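Side-chain contacts in TRAP dicarboxylate transporter, DctP subunit (Ochrobactrum anthropi, PDB 4P47), which probably binds a small carboxylate-type solute in the periplasm and delivers it to the membrane components of a TRAP transporter: residues A[30-35]-A[246-251]; A[53-58]-A[63-68]; A[185-190]-A[306-311]; A[159-164]-A[168-173]. All coordinates share one frame; numbering follows the deposited sequence. Where two conformers were deposited one is given.

Contact 1: residues A[30-35]-A[246-251]; sequences QTIKFA and KKFWDR
Strand 30-35, the first strand of the mixed sheet, receives the short helix 246-249 through one aromatic side chain, F248, whose ring tip rests against Q30, T31 and I32. F248 supplies 76 of the 154 Å² buried between the two segments. The apolar part of the contact is made by I32, whose side chain runs at about a right angle to that of F248 and brings CG1 to 3.8 Å from F248 CE2. On the other flank of the ring, Q30 OE1 lies 3.9 Å from F248 CE1, the amide plane standing nearly perpendicular to the ring at 86°. Between these two, the backbone oxygen T31 O approaches F248 CZ at 3.9 Å. The ring can span three successive residues because its CG is anti to the backbone N (chi1 -179°), which carries it out from the helix toward the strand. Such a contact illustrates how an alpha/beta solute-binding fold pins a late chain segment to its beginning: helix 246-249 directly follows the long strand 229-245, and 30-35 runs between strands 63-68 and 90-94. Replacing F248 with an alanine would probably open a gap beside I32 and leave the amide of Q30 without its flanking ring. E89 also touches both I32 and F248. The polar end of Q30 is anchored separately, NE2 bonding to E256 and donating to a water at 2.9 Å. The same water donates to R251 O over 3.3 Å, a thin polar bridge at the margin of the aromatic contact, and R251 O is also bonded by R28.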
loop_
_atom_site.group_PDB
_atom_site.type_symbol
_atom_site.label_atom_id
_atom_site.label_comp_id
_atom_site.label_asym_id
_atom_site.label_seq_id
_atom_site.Cartn_x
_atom_site.Cartn_y
_atom_site.Cartn_z
ATOM N N GLN A 30 -14.163 24.317 -11.994
ATOM C CA GLN A 30 -13.022 24.011 -11.121
ATOM C C GLN A 30 -11.982 23.231 -11.909
ATOM O O GLN A 30 -12.301 22.499 -12.851
ATOM C CB GLN A 30 -13.449 23.186 -9.910
ATOM C CG GLN A 30 -14.543 23.814 -9.044
ATOM C CD GLN A 30 -14.077 25.011 -8.212
ATOM O OE1 GLN A 30 -12.884 25.307 -8.110
ATOM N NE2 GLN A 30 -15.030 25.696 -7.603
ATOM N N THR A 31 -10.725 23.386 -11.529
ATOM C CA THR A 31 -9.678 22.581 -12.126
ATOM C C THR A 31 -8.936 21.886 -11.012
ATOM O O THR A 31 -8.536 22.504 -10.030
ATOM C CB THR A 31 -8.699 23.418 -12.969
ATOM O OG1 THR A 31 -9.414 24.050 -14.035
ATOM C CG2 THR A 31 -7.609 22.535 -13.570
ATOM N N ILE A 32 -8.777 20.584 -11.172
ATOM C CA ILE A 32 -8.106 19.777 -10.192
ATOM C C ILE A 32 -6.906 19.093 -10.820
ATOM O O ILE A 32 -7.067 18.299 -11.747
ATOM C CB ILE A 32 -9.042 18.690 -9.662
ATOM C CG1 ILE A 32 -10.208 19.310 -8.899
ATOM C CG2 ILE A 32 -8.261 17.721 -8.779
ATOM C CD1 ILE A 32 -11.236 18.280 -8.389
ATOM N N LYS A 33 -5.711 19.404 -10.330
ATOM C CA LYS A 33 -4.503 18.692 -10.728
ATOM C C LYS A 33 -4.331 17.498 -9.795
ATOM O O LYS A 33 -4.336 17.663 -8.583
ATOM C CB LYS A 33 -3.288 19.622 -10.653
ATOM C CG LYS A 33 -3.410 20.856 -11.534
ATOM C CD LYS A 33 -2.193 21.786 -11.436
ATOM C CE LYS A 33 -2.347 23.028 -12.317
ATOM N NZ LYS A 33 -1.128 23.893 -12.330
ATOM N N PHE A 34 -4.183 16.304 -10.365
ATOM C CA PHE A 34 -4.144 15.053 -9.606
ATOM C C PHE A 34 -2.852 14.339 -9.969
ATOM O O PHE A 34 -2.711 13.815 -11.083
ATOM C CB PHE A 34 -5.387 14.233 -9.998
ATOM C CG PHE A 34 -5.650 12.982 -9.186
ATOM C CD1 PHE A 34 -4.837 12.573 -8.158
ATOM C CD2 PHE A 34 -6.766 12.243 -9.470
ATOM C CE1 PHE A 34 -5.129 11.387 -7.431
ATOM C CE2 PHE A 34 -7.069 11.097 -8.768
ATOM C CZ PHE A 34 -6.249 10.667 -7.737
ATOM N N ALA A 35 -1.912 14.347 -9.031
ATOM C CA ALA A 35 -0.566 13.837 -9.269
ATOM C C ALA A 35 -0.371 12.449 -8.659
ATOM O O ALA A 35 -0.947 12.121 -7.627
ATOM C CB ALA A 35 0.429 14.780 -8.663
ATOM N N LYS A 246 -6.662 20.693 1.689
ATOM C CA LYS A 246 -7.708 21.368 2.472
ATOM C C LYS A 246 -7.924 22.825 2.026
ATOM O O LYS A 246 -9.056 23.302 2.004
ATOM C CB LYS A 246 -7.408 21.302 3.964
ATOM C CG LYS A 246 -8.460 21.981 4.842
ATOM C CD LYS A 246 -8.221 21.684 6.313
ATOM C CE LYS A 246 -9.366 22.220 7.182
ATOM N NZ LYS A 246 -9.493 23.702 7.068
ATOM N N LYS A 247 -6.851 23.521 1.666
ATOM C CA LYS A 247 -6.976 24.895 1.165
ATOM C C LYS A 247 -7.964 24.936 -0.014
ATOM O O LYS A 247 -8.837 25.794 -0.093
ATOM C CB LYS A 247 -5.602 25.411 0.750
ATOM C CG LYS A 247 -5.533 26.879 0.409
ATOM C CD LYS A 247 -4.088 27.370 0.487
ATOM C CE LYS A 247 -3.959 28.832 0.078
ATOM N NZ LYS A 247 -5.029 29.674 0.674
ATOM N N PHE A 248 -7.823 23.990 -0.941
ATOM C CA PHE A 248 -8.745 23.871 -2.074
ATOM C C PHE A 248 -10.168 23.417 -1.691
ATOM O O PHE A 248 -11.163 24.008 -2.115
ATOM C CB PHE A 248 -8.149 22.897 -3.109
ATOM C CG PHE A 248 -8.991 22.712 -4.342
ATOM C CD1 PHE A 248 -9.048 23.711 -5.302
ATOM C CD2 PHE A 248 -9.683 21.532 -4.573
ATOM C CE1 PHE A 248 -9.799 23.547 -6.456
ATOM C CE2 PHE A 248 -10.449 21.377 -5.726
ATOM C CZ PHE A 248 -10.507 22.390 -6.658
ATOM N N TRP A 249 -10.253 22.363 -0.887
ATOM C CA TRP A 249 -11.515 21.829 -0.381
ATOM C C TRP A 249 -12.362 22.897 0.294
ATOM O O TRP A 249 -13.556 22.949 0.065
ATOM C CB TRP A 249 -11.191 20.727 0.627
ATOM C CG TRP A 249 -12.316 19.891 1.114
ATOM C CD1 TRP A 249 -12.862 19.909 2.371
ATOM C CD2 TRP A 249 -13.017 18.880 0.387
ATOM N NE1 TRP A 249 -13.850 18.965 2.462
ATOM C CE2 TRP A 249 -13.962 18.317 1.260
ATOM C CE3 TRP A 249 -12.919 18.373 -0.914
ATOM C CZ2 TRP A 249 -14.815 17.297 0.879
ATOM C CZ3 TRP A 249 -13.775 17.352 -1.283
ATOM C CH2 TRP A 249 -14.697 16.824 -0.391
ATOM N N ASP A 250 -11.731 23.754 1.094
ATOM C CA ASP A 250 -12.464 24.772 1.851
ATOM C C ASP A 250 -13.132 25.791 0.951
ATOM O O ASP A 250 -14.080 26.455 1.367
ATOM C CB ASP A 250 -11.545 25.457 2.865
ATOM C CG ASP A 250 -11.286 24.601 4.089
ATOM O OD1 ASP A 250 -12.058 23.653 4.335
ATOM O OD2 ASP A 250 -10.332 24.902 4.823
ATOM N N ARG A 251 -12.662 25.901 -0.285
ATOM C CA ARG A 251 -13.263 26.822 -1.246
ATOM C C ARG A 251 -14.417 26.197 -2.016
ATOM O O ARG A 251 -15.095 26.876 -2.768
ATOM C CB ARG A 251 -12.228 27.312 -2.249
ATOM C CG ARG A 251 -11.193 28.249 -1.698
ATOM C CD ARG A 251 -10.077 28.420 -2.721
ATOM N NE ARG A 251 -9.369 29.691 -2.591
ATOM C CZ ARG A 251 -8.592 30.019 -1.562
ATOM N NH1 ARG A 251 -8.425 29.178 -0.549
ATOM N NH2 ARG A 251 -7.988 31.199 -1.544
HETATM O O HOH W 1 -14.123 27.785 -5.746
#

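Contact 2: residues A[53-58]-A[63-68]; sequences ELVKEK and INVKLF
S59 OG takes two bonds at once, donating to V55 O at the end of the helix and accepting from I63 N at the start of the strand, and so ties V55 to I63. With the backbone fastened there, the side chains of the same two residues close tightly. V55 CG1 comes to 3.4 Å from I63 CG2, shorter than usual van der Waals contact, and to 3.6 Å from I63 CB, the two side chains meeting at about a right angle. V55 uses this methyl because CG1 stands opposite the backbone N across the CA–CB bond (chi1 170°). The same carbon also reaches along the strand, lying 3.8 Å from V65 CG2, while V55 CB is 3.9 Å from that V65 methyl. One valine thus sits over two alternate strand residues, passing above N64, whose side chain starts out away from the helix. Beside it, K56 contributes backbone rather than side chain, its CA lying 3.9 Å from I63 O, and its long amino chain leads off elsewhere. The core extends past the two segments: A263 of helix 254-288 covers V55, while F51 and A52 of helix 43-58 pack on V65, and I32 and F34 support I63 and V65 from the neighbouring strand. The axes of helix and strand approach to 7.3 Å and run almost antiparallel, at 166°. This is the return leg of a beta-alpha-beta crossover, in which helix 43-58 carries the chain back from strand 30-35 to its parallel neighbour, strand 63-68.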
loop_
_atom_site.group_PDB
_atom_site.type_symbol
_atom_site.label_atom_id
_atom_site.label_comp_id
_atom_site.label_asym_id
_atom_site.label_seq_id
_atom_site.Cartn_x
_atom_site.Cartn_y
_atom_site.Cartn_z
ATOM N N GLU A 53 -13.002 10.679 -15.147
ATOM C CA GLU A 53 -14.162 10.544 -16.016
ATOM C C GLU A 53 -15.460 10.681 -15.246
ATOM O O GLU A 53 -16.410 11.319 -15.708
ATOM C CB GLU A 53 -14.119 9.210 -16.746
ATOM C CG GLU A 53 -15.340 8.936 -17.613
ATOM C CD GLU A 53 -15.594 9.985 -18.719
ATOM O OE1 GLU A 53 -14.635 10.642 -19.193
ATOM O OE2 GLU A 53 -16.773 10.156 -19.138
ATOM N N LEU A 54 -15.503 10.097 -14.055
ATOM C CA LEU A 54 -16.686 10.215 -13.211
ATOM C C LEU A 54 -16.918 11.653 -12.781
ATOM O O LEU A 54 -18.044 12.131 -12.752
ATOM C CB LEU A 54 -16.559 9.302 -11.989
ATOM C CG LEU A 54 -16.589 7.810 -12.314
ATOM C CD1 LEU A 54 -16.303 7.018 -11.032
ATOM C CD2 LEU A 54 -17.921 7.422 -12.924
ATOM N N VAL A 55 -15.868 12.372 -12.440
ATOM C CA VAL A 55 -16.026 13.754 -12.072
ATOM C C VAL A 55 -16.529 14.602 -13.259
ATOM O O VAL A 55 -17.382 15.482 -13.103
ATOM C CB VAL A 55 -14.695 14.315 -11.511
ATOM C CG1 VAL A 55 -14.760 15.812 -11.337
ATOM C CG2 VAL A 55 -14.370 13.647 -10.167
ATOM N N LYS A 56 -15.987 14.343 -14.442
ATOM C CA LYS A 56 -16.384 15.035 -15.655
ATOM C C LYS A 56 -17.875 14.811 -15.918
ATOM O O LYS A 56 -18.602 15.750 -16.227
ATOM C CB LYS A 56 -15.524 14.514 -16.802
ATOM C CG LYS A 56 -15.845 15.091 -18.177
ATOM C CD LYS A 56 -14.706 14.714 -19.139
ATOM C CE LYS A 56 -14.810 15.392 -20.490
ATOM N NZ LYS A 56 -15.938 14.844 -21.245
ATOM N N GLU A 57 -18.328 13.575 -15.765
ATOM C CA GLU A 57 -19.721 13.228 -16.021
ATOM C C GLU A 57 -20.632 13.868 -14.990
ATOM O O GLU A 57 -21.589 14.571 -15.330
ATOM C CB GLU A 57 -19.900 11.707 -16.037
ATOM C CG GLU A 57 -19.267 11.036 -17.249
ATOM C CD GLU A 57 -19.188 9.519 -17.124
ATOM O OE1 GLU A 57 -19.687 8.953 -16.120
ATOM O OE2 GLU A 57 -18.591 8.881 -18.018
ATOM N N LYS A 58 -20.305 13.677 -13.718
ATOM C CA LYS A 58 -21.191 14.108 -12.644
ATOM C C LYS A 58 -21.296 15.606 -12.569
ATOM O O LYS A 58 -22.317 16.130 -12.130
ATOM C CB LYS A 58 -20.663 13.585 -11.307
ATOM C CG LYS A 58 -20.825 12.104 -11.118
ATOM C CD LYS A 58 -20.051 11.661 -9.855
ATOM C CE LYS A 58 -20.174 10.176 -9.582
ATOM N NZ LYS A 58 -21.470 9.781 -9.001
ATOM N N ILE A 63 -16.153 20.488 -13.612
ATOM C CA ILE A 63 -14.942 20.137 -12.874
ATOM C C ILE A 63 -14.105 19.267 -13.786
ATOM O O ILE A 63 -14.566 18.212 -14.245
ATOM C CB ILE A 63 -15.251 19.401 -11.547
ATOM C CG1 ILE A 63 -16.206 20.213 -10.680
ATOM C CG2 ILE A 63 -13.946 19.109 -10.788
ATOM C CD1 ILE A 63 -16.645 19.478 -9.456
ATOM N N ASN A 64 -12.890 19.723 -14.064
ATOM C CA ASN A 64 -11.957 18.989 -14.899
ATOM C C ASN A 64 -10.779 18.511 -14.085
ATOM O O ASN A 64 -10.104 19.313 -13.451
ATOM C CB ASN A 64 -11.454 19.884 -16.038
ATOM C CG ASN A 64 -10.315 19.266 -16.826
ATOM O OD1 ASN A 64 -10.484 18.247 -17.496
ATOM N ND2 ASN A 64 -9.151 19.903 -16.773
ATOM N N VAL A 65 -10.525 17.212 -14.136
ATOM C CA VAL A 65 -9.400 16.611 -13.423
ATOM C C VAL A 65 -8.296 16.346 -14.425
ATOM O O VAL A 65 -8.489 15.605 -15.381
ATOM C CB VAL A 65 -9.827 15.312 -12.743
ATOM C CG1 VAL A 65 -8.667 14.699 -11.976
ATOM C CG2 VAL A 65 -11.010 15.566 -11.828
ATOM N N LYS A 66 -7.168 17.009 -14.227
ATOM C CA LYS A 66 -5.990 16.863 -15.071
ATOM C C LYS A 66 -4.953 15.995 -14.360
ATOM O O LYS A 66 -4.521 16.315 -13.245
ATOM C CB LYS A 66 -5.423 18.250 -15.359
ATOM C CG LYS A 66 -4.229 18.280 -16.251
ATOM C CD LYS A 66 -3.892 19.719 -16.584
ATOM C CE LYS A 66 -2.679 19.843 -17.465
ATOM N NZ LYS A 66 -2.478 21.304 -17.749
ATOM N N LEU A 67 -4.543 14.911 -15.012
ATOM C CA LEU A 67 -3.640 13.922 -14.398
ATOM C C LEU A 67 -2.173 14.263 -14.604
ATOM O O LEU A 67 -1.768 14.673 -15.710
ATOM C CB LEU A 67 -3.927 12.518 -14.943
ATOM C CG LEU A 67 -5.366 12.029 -14.828
ATOM C CD1 LEU A 67 -5.397 10.550 -15.165
ATOM C CD2 LEU A 67 -5.962 12.280 -13.445
ATOM N N PHE A 68 -1.374 14.079 -13.561
ATOM C CA PHE A 68 0.070 14.273 -13.631
ATOM C C PHE A 68 0.706 13.004 -13.117
ATOM O O PHE A 68 1.226 12.957 -11.994
ATOM C CB PHE A 68 0.540 15.468 -12.798
ATOM C CG PHE A 68 0.153 16.803 -13.364
ATOM C CD1 PHE A 68 -1.145 17.269 -13.236
ATOM C CD2 PHE A 68 1.087 17.612 -14.007
ATOM C CE1 PHE A 68 -1.512 18.519 -13.732
ATOM C CE2 PHE A 68 0.727 18.846 -14.506
ATOM C CZ PHE A 68 -0.568 19.297 -14.385
#

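Contact 3: residues A[185-190]-A[306-311]; sequences NALGAN and DAVKPI
A186 CB projects toward helix 298-312 and is held between two side chains one helical turn apart, 3.8 Å from V308 CG1 and 3.8 Å from I311 CG1. I311 CD1 adds a further approach to that methyl at 3.9 Å. V308 CG1 does double duty, since L187 CD2 reaches it from the next position along at 3.6 Å, the closest pair across the contact. V308 places CG1 there by setting it anti to the carbonyl carbon (chi1 -55°). This hydrophobic patch forms where helix 178-186 ends, and the ending is a Schellman motif: G188 has positive phi and two bonds run back into the last turn, one of them G188 N to N185 O at 2.9 Å. At these backbone angles any CB on G188 would collide with the carbonyl O of L187. The partner helix is irregular too. P310 has no N-H to give, and I311 N turns to V308 O in a weak bond instead of to A307 O, which leaves A307 O to a water that donates to it at 3.0 Å and to A186 O at 2.8 Å. A polar link therefore runs beside the apolar one. Further out, L183 and A182 of helix 178-186 pack on V308 and I311, while L164 and I167 back L187.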
loop_
_atom_site.group_PDB
_atom_site.type_symbol
_atom_site.label_atom_id
_atom_site.label_comp_id
_atom_site.label_asym_id
_atom_site.label_seq_id
_atom_site.Cartn_x
_atom_site.Cartn_y
_atom_site.Cartn_z
ATOM N N ASN A 185 14.766 -7.596 10.950
ATOM C CA ASN A 185 15.691 -8.024 12.019
ATOM C C ASN A 185 15.029 -9.050 12.929
ATOM O O ASN A 185 15.660 -10.023 13.313
ATOM C CB ASN A 185 16.212 -6.846 12.836
ATOM C CG ASN A 185 17.353 -6.149 12.181
ATOM O OD1 ASN A 185 18.479 -6.628 12.185
ATOM N ND2 ASN A 185 17.087 -5.002 11.610
ATOM N N ALA A 186 13.768 -8.846 13.287
ATOM C CA ALA A 186 13.044 -9.803 14.123
ATOM C C ALA A 186 12.940 -11.168 13.452
ATOM O O ALA A 186 12.850 -12.205 14.127
ATOM C CB ALA A 186 11.640 -9.272 14.453
ATOM N N LEU A 187 12.922 -11.171 12.121
ATOM C CA LEU A 187 12.852 -12.411 11.341
ATOM C C LEU A 187 14.230 -13.059 11.141
ATOM O O LEU A 187 14.317 -14.127 10.513
ATOM C CB LEU A 187 12.199 -12.141 9.986
ATOM C CG LEU A 187 10.724 -11.742 10.003
ATOM C CD1 LEU A 187 10.289 -11.238 8.630
ATOM C CD2 LEU A 187 9.868 -12.900 10.473
ATOM N N GLY A 188 15.284 -12.424 11.642
ATOM C CA GLY A 188 16.630 -12.965 11.508
ATOM C C GLY A 188 17.402 -12.559 10.260
ATOM O O GLY A 188 18.511 -13.061 10.025
ATOM N N ALA A 189 16.843 -11.647 9.470
ATOM C CA ALA A 189 17.473 -11.196 8.236
ATOM C C ALA A 189 18.285 -9.951 8.509
ATOM O O ALA A 189 18.132 -9.311 9.548
ATOM C CB ALA A 189 16.423 -10.899 7.158
ATOM N N ASN A 190 19.129 -9.605 7.548
ATOM C CA ASN A 190 19.763 -8.298 7.468
ATOM C C ASN A 190 18.884 -7.428 6.585
ATOM O O ASN A 190 18.557 -7.839 5.462
ATOM C CB ASN A 190 21.148 -8.404 6.847
ATOM C CG ASN A 190 22.203 -8.877 7.824
ATOM O OD1 ASN A 190 21.933 -9.099 8.996
ATOM N ND2 ASN A 190 23.433 -8.990 7.343
ATOM N N ASP A 306 3.368 -13.976 15.441
ATOM C CA ASP A 306 3.620 -14.141 16.874
ATOM C C ASP A 306 5.108 -13.994 17.185
ATOM O O ASP A 306 5.481 -13.451 18.223
ATOM C CB ASP A 306 3.091 -15.485 17.384
ATOM C CG ASP A 306 1.559 -15.549 17.402
ATOM O OD1 ASP A 306 0.907 -14.500 17.264
ATOM O OD2 ASP A 306 1.021 -16.662 17.558
ATOM N N ALA A 307 5.973 -14.449 16.284
ATOM C CA ALA A 307 7.405 -14.351 16.498
ATOM C C ALA A 307 7.887 -12.909 16.477
ATOM O O ALA A 307 8.855 -12.564 17.150
ATOM C CB ALA A 307 8.167 -15.189 15.469
ATOM N N VAL A 308 7.213 -12.049 15.723
ATOM C CA VAL A 308 7.668 -10.677 15.616
ATOM C C VAL A 308 6.908 -9.723 16.538
ATOM O O VAL A 308 7.354 -8.604 16.780
ATOM C CB VAL A 308 7.669 -10.146 14.144
ATOM C CG1 VAL A 308 8.488 -11.086 13.260
ATOM C CG2 VAL A 308 6.271 -9.976 13.592
ATOM N N LYS A 309 5.797 -10.176 17.110
ATOM C CA LYS A 309 4.969 -9.299 17.919
ATOM C C LYS A 309 5.718 -8.569 19.042
ATOM O O LYS A 309 5.500 -7.376 19.238
ATOM C CB LYS A 309 3.809 -10.084 18.531
ATOM C CG LYS A 309 2.892 -9.187 19.351
ATOM C CD LYS A 309 1.671 -9.921 19.876
ATOM C CE LYS A 309 0.666 -8.950 20.499
ATOM N NZ LYS A 309 1.234 -8.230 21.680
ATOM N N PRO A 310 6.563 -9.275 19.813
ATOM C CA PRO A 310 7.207 -8.532 20.912
ATOM C C PRO A 310 8.094 -7.372 20.434
ATOM O O PRO A 310 8.281 -6.397 21.167
ATOM C CB PRO A 310 8.048 -9.597 21.629
ATOM C CG PRO A 310 7.418 -10.916 21.243
ATOM C CD PRO A 310 6.900 -10.707 19.833
ATOM N N ILE A 311 8.623 -7.476 19.221
ATOM C CA ILE A 311 9.410 -6.404 18.629
ATOM C C ILE A 311 8.471 -5.298 18.141
ATOM O O ILE A 311 8.665 -4.126 18.446
ATOM C CB ILE A 311 10.285 -6.932 17.464
ATOM C CG1 ILE A 311 11.441 -7.785 17.996
ATOM C CG2 ILE A 311 10.862 -5.786 16.653
ATOM C CD1 ILE A 311 11.066 -9.220 18.337
HETATM O O HOH W 2 11.740 -12.852 16.584
#

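Contact 4: residues A[159-164]-A[168-173]; sequences HPVAKL and AGLKIR
L170 sends its two methyls to different partners across the loop, so the fork of one leucine organises the apolar part of the contact. CD1 goes to V161, lying 4.0 Å from V161 CG2; the two side chains lie alongside, pointing opposite ways. CD2 goes to the imidazole of H159, 4.1 Å from CE1, with the leucine slanted against the ring. The two contacts are loose, yet L170 gives the most area here. H159 meets the leucine because its CG occupies the cramped site between the backbone N and the carbonyl carbon (chi1 53°), bringing the ring to L170, just ahead of strand 171-173. The ring's rotation is fixed by a hydrogen bond from NE2 to D166 O, beyond the two segments, and CE1, next to that nitrogen, is the atom turned to L170. D166 is a hub for the loop, its carboxylate accepting from A162 N and forming a salt bridge with K163. Polar contact between the segments is slight: A168 N donates to L164 O in a weak bond of 3.5 Å, bent to 134°. Its i to i+4 spacing spans the single turn of helix 164-167. L164 also packs on L187 and L304, and R158 and D209 touch L170. What results is a compact loop and helical turn, closed by the packing of L170 on V161 and H159, that leads the chain from the long strand 141-156 into strand 171-173, which pairs in parallel with 190-192 and 210-213.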
loop_
_atom_site.group_PDB
_atom_site.type_symbol
_atom_site.label_atom_id
_atom_site.label_comp_id
_atom_site.label_asym_id
_atom_site.label_seq_id
_atom_site.Cartn_x
_atom_site.Cartn_y
_atom_site.Cartn_z
ATOM N N HIS A 159 17.229 -20.031 -1.316
ATOM C CA HIS A 159 16.393 -21.213 -1.065
ATOM C C HIS A 159 14.960 -20.797 -0.803
ATOM O O HIS A 159 14.710 -19.646 -0.451
ATOM C CB HIS A 159 16.907 -22.015 0.131
ATOM C CG HIS A 159 17.098 -21.192 1.369
ATOM N ND1 HIS A 159 18.343 -20.899 1.887
ATOM C CD2 HIS A 159 16.204 -20.582 2.179
ATOM C CE1 HIS A 159 18.204 -20.161 2.970
ATOM N NE2 HIS A 159 16.915 -19.947 3.168
ATOM N N PRO A 160 13.998 -21.725 -0.945
ATOM C CA PRO A 160 12.620 -21.339 -0.643
ATOM C C PRO A 160 12.459 -20.872 0.814
ATOM O O PRO A 160 13.139 -21.373 1.722
ATOM C CB PRO A 160 11.829 -22.637 -0.892
ATOM C CG PRO A 160 12.677 -23.446 -1.809
ATOM C CD PRO A 160 14.093 -23.084 -1.502
ATOM N N VAL A 161 11.577 -19.901 1.025
ATOM C CA VAL A 161 11.220 -19.445 2.359
ATOM C C VAL A 161 9.797 -19.877 2.700
ATOM O O VAL A 161 8.801 -19.425 2.108
ATOM C CB VAL A 161 11.369 -17.932 2.466
ATOM C CG1 VAL A 161 10.714 -17.439 3.751
ATOM C CG2 VAL A 161 12.833 -17.558 2.417
ATOM N N ALA A 162 9.690 -20.758 3.680
ATOM C CA ALA A 162 8.384 -21.261 4.101
ATOM C C ALA A 162 8.112 -21.033 5.596
ATOM O O ALA A 162 7.007 -21.304 6.094
ATOM C CB ALA A 162 8.275 -22.733 3.742
ATOM N N LYS A 163 9.117 -20.550 6.314
ATOM C CA LYS A 163 9.050 -20.414 7.761
ATOM C C LYS A 163 10.208 -19.542 8.220
ATOM O O LYS A 163 11.121 -19.246 7.452
ATOM C CB LYS A 163 9.129 -21.798 8.425
ATOM C CG LYS A 163 10.425 -22.543 8.152
ATOM C CD LYS A 163 10.455 -23.918 8.802
ATOM C CE LYS A 163 11.710 -24.677 8.418
ATOM N NZ LYS A 163 11.726 -24.977 6.962
ATOM N N LEU A 164 10.147 -19.118 9.479
ATOM C CA LEU A 164 11.117 -18.212 10.076
ATOM C C LEU A 164 12.571 -18.639 9.889
ATOM O O LEU A 164 13.437 -17.846 9.506
ATOM C CB LEU A 164 10.795 -18.102 11.575
ATOM C CG LEU A 164 11.731 -17.260 12.435
ATOM C CD1 LEU A 164 11.654 -15.840 11.999
ATOM C CD2 LEU A 164 11.374 -17.383 13.911
ATOM N N ALA A 168 16.494 -16.772 8.307
ATOM C CA ALA A 168 17.696 -16.529 9.101
ATOM C C ALA A 168 18.913 -16.276 8.228
ATOM O O ALA A 168 19.263 -17.088 7.386
ATOM C CB ALA A 168 17.964 -17.725 10.037
ATOM N N GLY A 169 19.557 -15.132 8.440
ATOM C CA GLY A 169 20.810 -14.798 7.801
ATOM C C GLY A 169 20.716 -14.250 6.389
ATOM O O GLY A 169 21.722 -13.831 5.822
ATOM N N LEU A 170 19.524 -14.245 5.802
ATOM C CA LEU A 170 19.381 -13.705 4.458
ATOM C C LEU A 170 19.601 -12.200 4.447
ATOM O O LEU A 170 19.141 -11.489 5.342
ATOM C CB LEU A 170 18.010 -13.990 3.862
ATOM C CG LEU A 170 17.643 -15.445 3.601
ATOM C CD1 LEU A 170 16.237 -15.547 3.023
ATOM C CD2 LEU A 170 18.653 -16.099 2.675
ATOM N N LYS A 171 20.291 -11.728 3.413
ATOM C CA LYS A 171 20.538 -10.304 3.207
ATOM C C LYS A 171 19.458 -9.801 2.262
ATOM O O LYS A 171 19.505 -10.052 1.057
ATOM C CB LYS A 171 21.940 -10.085 2.630
ATOM C CG LYS A 171 23.037 -10.516 3.598
ATOM C CD LYS A 171 24.425 -10.499 2.968
ATOM C CE LYS A 171 25.514 -10.752 3.995
ATOM N NZ LYS A 171 26.875 -10.523 3.438
ATOM N N ILE A 172 18.467 -9.126 2.834
ATOM C CA ILE A 172 17.272 -8.723 2.103
ATOM C C ILE A 172 17.217 -7.206 1.989
ATOM O O ILE A 172 17.250 -6.508 2.997
ATOM C CB ILE A 172 15.989 -9.209 2.820
ATOM C CG1 ILE A 172 16.014 -10.736 3.015
ATOM C CG2 ILE A 172 14.737 -8.762 2.040
ATOM C CD1 ILE A 172 16.095 -11.572 1.727
ATOM N N ARG A 173 17.160 -6.685 0.766
ATOM C CA ARG A 173 16.960 -5.249 0.566
ATOM C C ARG A 173 15.541 -4.914 1.012
ATOM O O ARG A 173 14.557 -5.472 0.501
ATOM C CB ARG A 173 17.150 -4.865 -0.900
ATOM C CG ARG A 173 17.154 -3.370 -1.159
ATOM C CD ARG A 173 15.769 -2.761 -1.319
ATOM N NE ARG A 173 15.878 -1.421 -1.884
ATOM C CZ ARG A 173 14.851 -0.676 -2.276
ATOM N NH1 ARG A 173 13.611 -1.150 -2.185
ATOM N NH2 ARG A 173 15.070 0.538 -2.767
#

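Overall arrangement
The four contacts form two clusters on opposite sides of the chain's centre. Contacts 1 and 2, with centres 12 Å apart, share the pairing of strands 30-35 and 63-68, where I32 O lies 2.8 Å from K66 N. Contacts 3 and 4 are equally close and meet where G188 O approaches G169 N at 2.8 Å. Between clusters the centres stand 42 to 45 Å apart. Along the chain, contact 2 closes first, then contact 4; contact 1 returns to strand 30-35 from residues 246-251, and its span crosses that of contact 3. This fits a two-lobed periplasmic binding protein, in which later segments come back to complete each lobe.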